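Local atomic coordinates of apical membrane antigen AMA1 (Toxoplasma gondii ME49, PDB entry 4YIV), a protein that plays an essential part in host cell invasion as a microneme protein of the moving junction formed between the apical tip of the parasite and the host cell membrane. Residues H65-Q70 / C197-K202; I37-G42 / M175-G180; N79-V84 / L167-Y172. One frame throughout, in Å; residues are numbered along the deposited sequence.

Contact 1. Residues H65-Q70 / C197-K202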
loop_
_atom_site.group_PDB
_atom_site.type_symbol
_atom_site.label_atom_id
_atom_site.label_comp_id
_atom_site.label_asym_id
_atom_site.label_seq_id
_atom_site.Cartn_x
_atom_site.Cartn_y
_atom_site.Cartn_z
ATOM N N HIS A 65 -8.816 -0.072 0.368
ATOM C CA HIS A 65 -9.991 0.462 1.021
ATOM C C HIS A 65 -10.520 -0.617 1.963
ATOM O O HIS A 65 -10.139 -1.783 1.858
ATOM C CB HIS A 65 -11.078 0.886 0.006
ATOM C CG HIS A 65 -11.446 -0.161 -0.995
ATOM N ND1 HIS A 65 -10.613 -0.546 -2.027
ATOM C CD2 HIS A 65 -12.600 -0.857 -1.170
ATOM C CE1 HIS A 65 -11.215 -1.471 -2.760
ATOM N NE2 HIS A 65 -12.418 -1.686 -2.256
ATOM N N ILE A 66 -11.378 -0.216 2.882
ATOM C CA ILE A 66 -11.952 -1.142 3.855
ATOM C C ILE A 66 -13.400 -1.433 3.429
ATOM O O ILE A 66 -14.213 -0.536 3.368
ATOM C CB ILE A 66 -11.922 -0.567 5.267
ATOM C CG1 ILE A 66 -10.494 -0.058 5.630
ATOM C CG2 ILE A 66 -12.361 -1.648 6.271
ATOM C CD1 ILE A 66 -9.420 -1.185 5.530
ATOM N N GLU A 67 -13.686 -2.690 3.131
ATOM C CA GLU A 67 -15.006 -3.101 2.711
ATOM C C GLU A 67 -15.845 -3.466 3.927
ATOM O O GLU A 67 -15.407 -4.294 4.730
ATOM C CB GLU A 67 -14.866 -4.307 1.774
ATOM C CG GLU A 67 -16.174 -4.966 1.313
ATOM C CD GLU A 67 -15.887 -6.230 0.486
ATOM O OE1 GLU A 67 -15.951 -6.184 -0.760
ATOM O OE2 GLU A 67 -15.567 -7.264 1.088
ATOM N N LEU A 68 -17.058 -2.912 4.039
ATOM C CA LEU A 68 -17.881 -3.132 5.231
ATOM C C LEU A 68 -18.944 -4.196 4.981
ATOM O O LEU A 68 -19.262 -4.501 3.838
ATOM C CB LEU A 68 -18.556 -1.834 5.671
ATOM C CG LEU A 68 -17.692 -0.579 5.755
ATOM C CD1 LEU A 68 -18.475 0.503 6.465
ATOM C CD2 LEU A 68 -16.389 -0.843 6.465
ATOM N N GLN A 69 -19.502 -4.751 6.051
ATOM C CA GLN A 69 -20.563 -5.772 5.915
ATOM C C GLN A 69 -21.812 -5.379 6.728
ATOM O O GLN A 69 -22.314 -6.154 7.552
ATOM C CB GLN A 69 -20.032 -7.143 6.351
ATOM C CG GLN A 69 -18.918 -7.761 5.440
ATOM C CD GLN A 69 -19.395 -8.111 4.036
ATOM O OE1 GLN A 69 -20.572 -8.419 3.805
ATOM N NE2 GLN A 69 -18.472 -8.066 3.084
ATOM N N GLN A 70 -22.250 -4.137 6.554
ATOM C CA GLN A 70 -23.466 -3.649 7.180
ATOM C C GLN A 70 -24.661 -4.246 6.434
ATOM O O GLN A 70 -24.510 -4.682 5.297
ATOM C CB GLN A 70 -23.542 -2.119 7.121
ATOM C CG GLN A 70 -22.493 -1.399 8.037
ATOM C CD GLN A 70 -22.362 0.067 7.711
ATOM O OE1 GLN A 70 -22.558 0.470 6.569
ATOM N NE2 GLN A 70 -22.055 0.879 8.717
ATOM N N CYS A 197 -18.699 -6.540 10.481
ATOM C CA CYS A 197 -17.434 -7.078 10.053
ATOM C C CYS A 197 -16.915 -6.208 8.909
ATOM O O CYS A 197 -17.686 -5.535 8.219
ATOM C CB CYS A 197 -17.587 -8.532 9.601
ATOM S SG CYS A 197 -17.995 -9.701 10.985
ATOM N N PHE A 198 -15.609 -6.241 8.718
ATOM C CA PHE A 198 -14.989 -5.465 7.646
ATOM C C PHE A 198 -13.609 -6.023 7.403
ATOM O O PHE A 198 -13.050 -6.681 8.260
ATOM C CB PHE A 198 -14.929 -3.972 7.995
ATOM C CG PHE A 198 -14.346 -3.677 9.357
ATOM C CD1 PHE A 198 -12.988 -3.467 9.522
ATOM C CD2 PHE A 198 -15.181 -3.554 10.476
ATOM C CE1 PHE A 198 -12.455 -3.199 10.782
ATOM C CE2 PHE A 198 -14.659 -3.257 11.735
ATOM C CZ PHE A 198 -13.290 -3.084 11.890
ATOM N N LYS A 199 -13.066 -5.767 6.222
ATOM C CA LYS A 199 -11.730 -6.240 5.889
ATOM C C LYS A 199 -11.152 -5.356 4.774
ATOM O O LYS A 199 -11.917 -4.721 4.012
ATOM C CB LYS A 199 -11.755 -7.697 5.425
ATOM C CG LYS A 199 -12.460 -7.901 4.100
ATOM C CD LYS A 199 -12.482 -9.376 3.685
ATOM C CE LYS A 199 -13.360 -9.562 2.436
ATOM N NZ LYS A 199 -13.659 -11.010 2.184
ATOM N N PRO A 200 -9.820 -5.338 4.663
ATOM C CA PRO A 200 -9.169 -4.570 3.595
ATOM C C PRO A 200 -9.378 -5.225 2.256
ATOM O O PRO A 200 -9.443 -6.452 2.185
ATOM C CB PRO A 200 -7.685 -4.597 3.984
ATOM C CG PRO A 200 -7.658 -5.069 5.457
ATOM C CD PRO A 200 -8.832 -5.987 5.547
ATOM N N ARG A 201 -9.423 -4.407 1.221
ATOM C CA ARG A 201 -9.582 -4.913 -0.110
ATOM C C ARG A 201 -8.967 -4.006 -1.163
ATOM O O ARG A 201 -8.869 -2.801 -0.993
ATOM C CB ARG A 201 -11.081 -5.024 -0.401
ATOM C CG ARG A 201 -11.477 -6.082 -1.413
ATOM C CD ARG A 201 -11.780 -7.403 -0.728
ATOM N NE ARG A 201 -12.585 -8.278 -1.570
ATOM C CZ ARG A 201 -12.100 -9.279 -2.295
ATOM N NH1 ARG A 201 -12.919 -10.012 -3.032
ATOM N NH2 ARG A 201 -10.805 -9.554 -2.285
ATOM N N LYS A 202 -8.571 -4.632 -2.256
ATOM C CA LYS A 202 -8.152 -3.988 -3.476
ATOM C C LYS A 202 -9.060 -4.636 -4.540
ATOM O O LYS A 202 -9.319 -5.803 -4.465
ATOM C CB LYS A 202 -6.684 -4.148 -3.817
ATOM C CG LYS A 202 -5.759 -3.270 -3.011
ATOM C CD LYS A 202 -4.352 -3.278 -3.583
ATOM C CE LYS A 202 -3.368 -2.487 -2.735
ATOM N NZ LYS A 202 -2.084 -2.201 -3.370
#

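Contact 2. Residues I37-G42 / M175-G180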
loop_
_atom_site.group_PDB
_atom_site.type_symbol
_atom_site.label_atom_id
_atom_site.label_comp_id
_atom_site.label_asym_id
_atom_site.label_seq_id
_atom_site.Cartn_x
_atom_site.Cartn_y
_atom_site.Cartn_z
ATOM N N ILE A 37 0.960 -4.238 5.816
ATOM C CA ILE A 37 0.419 -3.614 4.604
ATOM C C ILE A 37 -1.063 -3.926 4.514
ATOM O O ILE A 37 -1.892 -3.036 4.336
ATOM C CB ILE A 37 1.155 -4.126 3.383
ATOM C CG1 ILE A 37 2.628 -3.685 3.459
ATOM C CG2 ILE A 37 0.494 -3.580 2.091
ATOM C CD1 ILE A 37 3.498 -4.302 2.443
ATOM N N TYR A 38 -1.395 -5.221 4.618
ATOM C CA TYR A 38 -2.783 -5.618 4.546
ATOM C C TYR A 38 -3.518 -5.050 5.748
ATOM O O TYR A 38 -4.480 -4.286 5.614
ATOM C CB TYR A 38 -2.878 -7.147 4.467
ATOM C CG TYR A 38 -4.287 -7.676 4.389
ATOM C CD1 TYR A 38 -5.004 -7.633 3.208
ATOM C CD2 TYR A 38 -4.881 -8.241 5.501
ATOM C CE1 TYR A 38 -6.305 -8.138 3.148
ATOM C CE2 TYR A 38 -6.151 -8.752 5.457
ATOM C CZ TYR A 38 -6.863 -8.705 4.279
ATOM O OH TYR A 38 -8.130 -9.230 4.253
ATOM N N VAL A 39 -3.040 -5.400 6.937
ATOM C CA VAL A 39 -3.388 -4.678 8.146
ATOM C C VAL A 39 -2.123 -4.074 8.757
ATOM O O VAL A 39 -1.175 -4.803 9.034
ATOM C CB VAL A 39 -4.052 -5.598 9.184
ATOM C CG1 VAL A 39 -4.255 -4.846 10.501
ATOM C CG2 VAL A 39 -5.368 -6.127 8.593
ATOM N N ASP A 40 -2.137 -2.755 8.942
ATOM C CA ASP A 40 -0.997 -1.993 9.444
ATOM C C ASP A 40 -1.317 -1.566 10.859
ATOM O O ASP A 40 -2.161 -0.697 11.062
ATOM C CB ASP A 40 -0.710 -0.757 8.576
ATOM C CG ASP A 40 0.414 0.136 9.137
ATOM O OD1 ASP A 40 0.977 -0.149 10.238
ATOM O OD2 ASP A 40 0.696 1.176 8.474
ATOM N N LEU A 41 -0.644 -2.192 11.820
ATOM C CA LEU A 41 -0.772 -1.838 13.258
ATOM C C LEU A 41 0.597 -1.938 13.932
ATOM O O LEU A 41 0.784 -2.698 14.885
ATOM C CB LEU A 41 -1.795 -2.753 13.935
ATOM C CG LEU A 41 -3.222 -2.559 13.415
ATOM C CD1 LEU A 41 -4.109 -3.666 14.007
ATOM C CD2 LEU A 41 -3.779 -1.205 13.779
ATOM N N GLY A 42 1.574 -1.221 13.381
ATOM C CA GLY A 42 2.969 -1.421 13.749
ATOM C C GLY A 42 3.382 -0.751 15.052
ATOM O O GLY A 42 4.438 -1.068 15.593
ATOM N N MET A 175 -9.059 0.682 12.944
ATOM C CA MET A 175 -9.171 -0.766 12.706
ATOM C C MET A 175 -9.276 -1.025 11.222
ATOM O O MET A 175 -9.788 -0.182 10.470
ATOM C CB MET A 175 -10.398 -1.363 13.410
ATOM C CG MET A 175 -10.352 -1.185 14.914
ATOM S SD MET A 175 -11.680 -2.095 15.736
ATOM C CE MET A 175 -13.117 -1.098 15.330
ATOM N N GLN A 176 -8.779 -2.183 10.801
ATOM C CA GLN A 176 -8.792 -2.545 9.381
ATOM C C GLN A 176 -9.432 -3.911 9.058
ATOM O O GLN A 176 -9.843 -4.170 7.909
ATOM C CB GLN A 176 -7.370 -2.505 8.868
ATOM C CG GLN A 176 -6.841 -1.048 8.779
ATOM C CD GLN A 176 -5.331 -0.993 9.014
ATOM O OE1 GLN A 176 -4.530 -1.419 8.175
ATOM N NE2 GLN A 176 -4.948 -0.560 10.206
ATOM N N LEU A 177 -9.513 -4.784 10.065
ATOM C CA LEU A 177 -10.071 -6.120 9.890
ATOM C C LEU A 177 -10.793 -6.544 11.151
ATOM O O LEU A 177 -10.241 -6.459 12.238
ATOM C CB LEU A 177 -8.977 -7.121 9.584
ATOM C CG LEU A 177 -9.373 -8.595 9.403
ATOM C CD1 LEU A 177 -10.167 -8.774 8.195
ATOM C CD2 LEU A 177 -8.139 -9.475 9.282
ATOM N N MET A 178 -12.040 -6.979 10.990
ATOM C CA MET A 178 -12.716 -7.710 12.053
ATOM C C MET A 178 -13.586 -8.793 11.426
ATOM O O MET A 178 -14.257 -8.552 10.406
ATOM C CB MET A 178 -13.539 -6.778 12.921
ATOM C CG MET A 178 -13.299 -7.117 14.396
ATOM S SD MET A 178 -14.481 -6.447 15.553
ATOM C CE MET A 178 -14.278 -4.819 15.068
ATOM N N GLU A 179 -13.529 -9.987 12.019
ATOM C CA GLU A 179 -14.266 -11.135 11.510
ATOM C C GLU A 179 -14.597 -12.098 12.652
ATOM O O GLU A 179 -13.919 -12.093 13.679
ATOM C CB GLU A 179 -13.454 -11.884 10.427
ATOM C CG GLU A 179 -12.223 -12.599 10.962
ATOM C CD GLU A 179 -11.599 -13.623 9.947
ATOM O OE1 GLU A 179 -10.566 -14.223 10.271
ATOM O OE2 GLU A 179 -12.129 -13.848 8.835
ATOM N N GLY A 180 -15.586 -12.964 12.420
ATOM C CA GLY A 180 -15.971 -14.005 13.369
ATOM C C GLY A 180 -17.272 -13.640 14.061
ATOM O O GLY A 180 -17.447 -12.532 14.564
#

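Contact 3. Residues N79-V84 / L167-Y172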
loop_
_atom_site.group_PDB
_atom_site.type_symbol
_atom_site.label_atom_id
_atom_site.label_comp_id
_atom_site.label_asym_id
_atom_site.label_seq_id
_atom_site.Cartn_x
_atom_site.Cartn_y
_atom_site.Cartn_z
ATOM N N ASN A 79 -19.974 2.160 3.314
ATOM C CA ASN A 79 -18.878 3.001 2.852
ATOM C C ASN A 79 -18.035 3.550 4.000
ATOM O O ASN A 79 -18.489 4.347 4.824
ATOM C CB ASN A 79 -19.478 4.134 2.016
ATOM C CG ASN A 79 -18.446 5.115 1.477
ATOM O OD1 ASN A 79 -17.231 4.941 1.605
ATOM N ND2 ASN A 79 -18.948 6.168 0.848
ATOM N N PHE A 80 -16.770 3.145 4.034
ATOM C CA PHE A 80 -15.941 3.430 5.201
ATOM C C PHE A 80 -15.540 4.874 5.258
ATOM O O PHE A 80 -15.063 5.337 6.284
ATOM C CB PHE A 80 -14.713 2.513 5.211
ATOM C CG PHE A 80 -13.575 2.929 4.289
ATOM C CD1 PHE A 80 -13.717 2.991 2.904
ATOM C CD2 PHE A 80 -12.318 3.142 4.831
ATOM C CE1 PHE A 80 -12.640 3.329 2.099
ATOM C CE2 PHE A 80 -11.244 3.467 4.044
ATOM C CZ PHE A 80 -11.398 3.557 2.668
ATOM N N LEU A 81 -15.747 5.599 4.162
ATOM C CA LEU A 81 -15.450 7.024 4.155
ATOM C C LEU A 81 -16.603 7.884 4.729
ATOM O O LEU A 81 -16.439 9.082 4.953
ATOM C CB LEU A 81 -15.078 7.458 2.742
ATOM C CG LEU A 81 -13.773 6.847 2.197
ATOM C CD1 LEU A 81 -13.450 7.430 0.808
ATOM C CD2 LEU A 81 -12.571 7.019 3.183
ATOM N N GLU A 82 -17.753 7.278 4.999
ATOM C CA GLU A 82 -18.808 7.983 5.726
ATOM C C GLU A 82 -18.336 8.305 7.149
ATOM O O GLU A 82 -17.518 7.572 7.723
ATOM C CB GLU A 82 -20.101 7.136 5.777
ATOM C CG GLU A 82 -20.712 6.838 4.424
ATOM C CD GLU A 82 -21.726 7.868 3.966
ATOM O OE1 GLU A 82 -21.786 8.128 2.745
ATOM O OE2 GLU A 82 -22.479 8.404 4.811
ATOM N N ASP A 83 -18.852 9.399 7.717
ATOM C CA ASP A 83 -18.639 9.743 9.116
ATOM C C ASP A 83 -18.909 8.597 10.097
ATOM O O ASP A 83 -19.871 7.827 9.908
ATOM C CB ASP A 83 -19.565 10.908 9.512
ATOM C CG ASP A 83 -19.008 12.280 9.144
ATOM O OD1 ASP A 83 -17.880 12.379 8.628
ATOM O OD2 ASP A 83 -19.711 13.279 9.394
ATOM N N VAL A 84 -18.097 8.496 11.153
ATOM C CA VAL A 84 -18.496 7.713 12.322
ATOM C C VAL A 84 -19.857 8.231 12.808
ATOM O O VAL A 84 -20.143 9.428 12.741
ATOM C CB VAL A 84 -17.471 7.770 13.481
ATOM C CG1 VAL A 84 -16.139 7.143 12.996
ATOM C CG2 VAL A 84 -17.247 9.188 13.960
ATOM N N LEU A 167 -9.658 15.124 -1.726
ATOM C CA LEU A 167 -10.104 15.226 -0.338
ATOM C C LEU A 167 -9.227 14.329 0.520
ATOM O O LEU A 167 -8.979 13.189 0.142
ATOM C CB LEU A 167 -11.560 14.781 -0.182
ATOM C CG LEU A 167 -12.580 15.716 -0.808
ATOM C CD1 LEU A 167 -13.955 15.112 -0.650
ATOM C CD2 LEU A 167 -12.493 17.095 -0.160
ATOM N N CYS A 168 -8.845 14.843 1.679
ATOM C CA CYS A 168 -8.017 14.131 2.645
ATOM C C CYS A 168 -8.890 13.685 3.826
ATOM O O CYS A 168 -9.386 14.506 4.605
ATOM C CB CYS A 168 -6.875 15.030 3.113
ATOM S SG CYS A 168 -5.624 14.164 4.122
ATOM N N HIS A 169 -9.122 12.382 3.906
ATOM C CA HIS A 169 -9.869 11.778 5.013
ATOM C C HIS A 169 -8.971 11.349 6.130
ATOM O O HIS A 169 -8.042 10.597 5.894
ATOM C CB HIS A 169 -10.626 10.524 4.547
ATOM C CG HIS A 169 -11.695 10.808 3.540
ATOM N ND1 HIS A 169 -12.998 11.075 3.905
ATOM C CD2 HIS A 169 -11.658 10.867 2.191
ATOM C CE1 HIS A 169 -13.714 11.302 2.820
ATOM N NE2 HIS A 169 -12.925 11.188 1.770
ATOM N N ILE A 170 -9.328 11.756 7.340
ATOM C CA ILE A 170 -8.716 11.284 8.568
ATOM C C ILE A 170 -9.661 10.251 9.138
ATOM O O ILE A 170 -10.824 10.557 9.350
ATOM C CB ILE A 170 -8.512 12.414 9.600
ATOM C CG1 ILE A 170 -7.630 13.528 9.044
ATOM C CG2 ILE A 170 -7.904 11.837 10.891
ATOM C CD1 ILE A 170 -6.325 13.077 8.534
ATOM N N LEU A 171 -9.173 9.036 9.366
ATOM C CA LEU A 171 -10.031 7.962 9.855
ATOM C C LEU A 171 -9.946 7.804 11.365
ATOM O O LEU A 171 -8.953 7.330 11.901
ATOM C CB LEU A 171 -9.654 6.633 9.196
ATOM C CG LEU A 171 -9.691 6.588 7.672
ATOM C CD1 LEU A 171 -9.484 5.165 7.216
ATOM C CD2 LEU A 171 -11.000 7.171 7.087
ATOM N N TYR A 172 -11.003 8.203 12.041
ATOM C CA TYR A 172 -11.137 7.988 13.470
ATOM C C TYR A 172 -11.102 6.496 13.838
ATOM O O TYR A 172 -10.597 6.132 14.891
ATOM C CB TYR A 172 -12.422 8.620 13.943
ATOM C CG TYR A 172 -12.649 8.497 15.437
ATOM C CD1 TYR A 172 -11.985 9.329 16.330
ATOM C CD2 TYR A 172 -13.505 7.537 15.947
ATOM C CE1 TYR A 172 -12.184 9.227 17.676
ATOM C CE2 TYR A 172 -13.717 7.421 17.309
ATOM C CZ TYR A 172 -13.048 8.276 18.168
ATOM O OH TYR A 172 -13.231 8.179 19.525
#

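Contact 1. Residues H65-Q70 / C197-K202
Glu67 and Lys199 face each other as a hydrogen-bonded pair in a two-stranded antiparallel ribbon, in which 65-68 and 198-201 run at 143° between their N-to-C directions. Glu67 N donates to Lys199 O at 2.8 Å, and Lys199 N returns a bond to Glu67 O; His65 and Arg201 repeat this pairing two residues along. In Glu67, an example of how such a face is built, CB lies 3.7 Å from Lys199 O. CG is anti to the backbone N (chi1 175°), and the extended chain runs side by side with both Lys199 and Arg201. At its tip OE2 touches Lys199 CE at 3.5 Å, whereas OE1 stands 4.0 Å from Arg201 NE, at the edge of a guanidinium whose plane is turned 71° from the carboxylate. Lys199 NZ, 4.3 Å from Glu67 OE2, is like Arg201 NE beyond salt-bridge range, so any attraction is probably only general; Arg201 NH2 pairs with Glu272. The other face is apolar: Ile66 CG2 meets Phe198 CD1 at 3.8 Å, Ile66 CD1 rests on Pro200, and Leu68 CD2 packs on Phe198 CB. Pro200, which has no N-H to give, sits at a non-hydrogen-bonded site opposite Ile66, so the strand pairing loses nothing. Arg201 O lies over one face of the His65 ring; ND1 is 3.0 Å from that oxygen at an angle too poor for a hydrogen bond, and pairs with Gly63 O.

Contact 2. Residues I37-G42 / M175-G180
Gln176 presents its carboxamide to the backbone of Asp40 much as a neighbouring strand would, tying the loop between strands 167-170 and 198-201 to the loop between helix 18-25 and strand 43-47. Asp40 N donates to Gln176 OE1 at 2.8 Å, and Gln176 NE2 donates to Asp40 O at 2.9 Å; both bonds are almost straight at hydrogen (175°). Asp40 O lies practically in the plane of the amide, while NE2 stands above the plane of that carbonyl. Gln176 CG is anti to its own carbonyl carbon (chi1 -71°), and the chain bends at the next bond. Leu41 slides past Gln176 in the opposite direction, with CD2 at 3.8 Å from NE2, and Val39 crosses the glutamine obliquely. Val39 meets Leu177 at about a right angle, CG2 against CB at 3.9 Å, and Leu177 CD2 comes to the edge of the Tyr38 ring. The amide has further partners: Lys64 NZ binds OE1 along with Ile37 O and Tyr38 O, and Ser174 O accepts from NE2. With two partners at each end, the buried amide has its flip fixed, and the lysine would probably draw electron density toward OE1 and strengthen NE2 as a donor.

Contact 3. Residues N79-V84 / L167-Y172
One face of the His169 ring is covered by Leu81, whose CD2 makes a CH-pi contact 4.0 Å from the ring centroid and 15° off the normal. CD1 of the same leucine reaches NE2 at 3.9 Å, and the two side chains cross at about a right angle. ND1 of the histidine is hydrogen-bonded to Asn102 OD1. Leu81 CD2 also lies over a face of the Phe80 ring, offset toward its rim, so a single methyl group separates two aromatic rings. Phe80 in turn approaches Leu171 obliquely, CE2 to CD1 at 4.0 Å. The leucine and phenylalanine occupy the corner of a type I beta turn from Asn79 to Glu82, reinforced by an Asx turn in which Leu81 N donates to Asn79 OD1 at 3.0 Å. This turn packs on strand 167-170 of a five-stranded antiparallel sheet, and Val160 of the adjacent strand 159-162 touches Phe80, Leu81 and Leu171 alike. Beyond the strand, Tyr172 CG is anti to the backbone N (chi1 -178°), and its ring meets Val84 CG1 obliquely, with CD2 at 4.0 Å. Phe105 also packs against the tyrosine ring, while a glycerol, probably from the crystallisation liquor, hydrogen-bonds to Val84 O and Asp83 OD2.

All three contacts lie in the AMA1 family region of this fragment of a longer membrane protein, and contact 1 lies between the other two and touches both. Pro200 and Lys199 pack on the loops of contact 2, where Phe198 O also probably accepts from Met178 N, while His65, Ile66 and Leu68 carry Phe80 of contact 3. The ribbon thus joins a pair of loops (contact 2) to a turn packed on a sheet strand (contact 3). Contact 1 is regular backbone pairing with one apolar and one charged, partly exposed face. Contact 2, the buried one, uses one side-chain amide to pair with backbone N-H and C=O. Contact 3 relies on apolar and CH-pi packing, grading from buried Phe80 to exposed Tyr172.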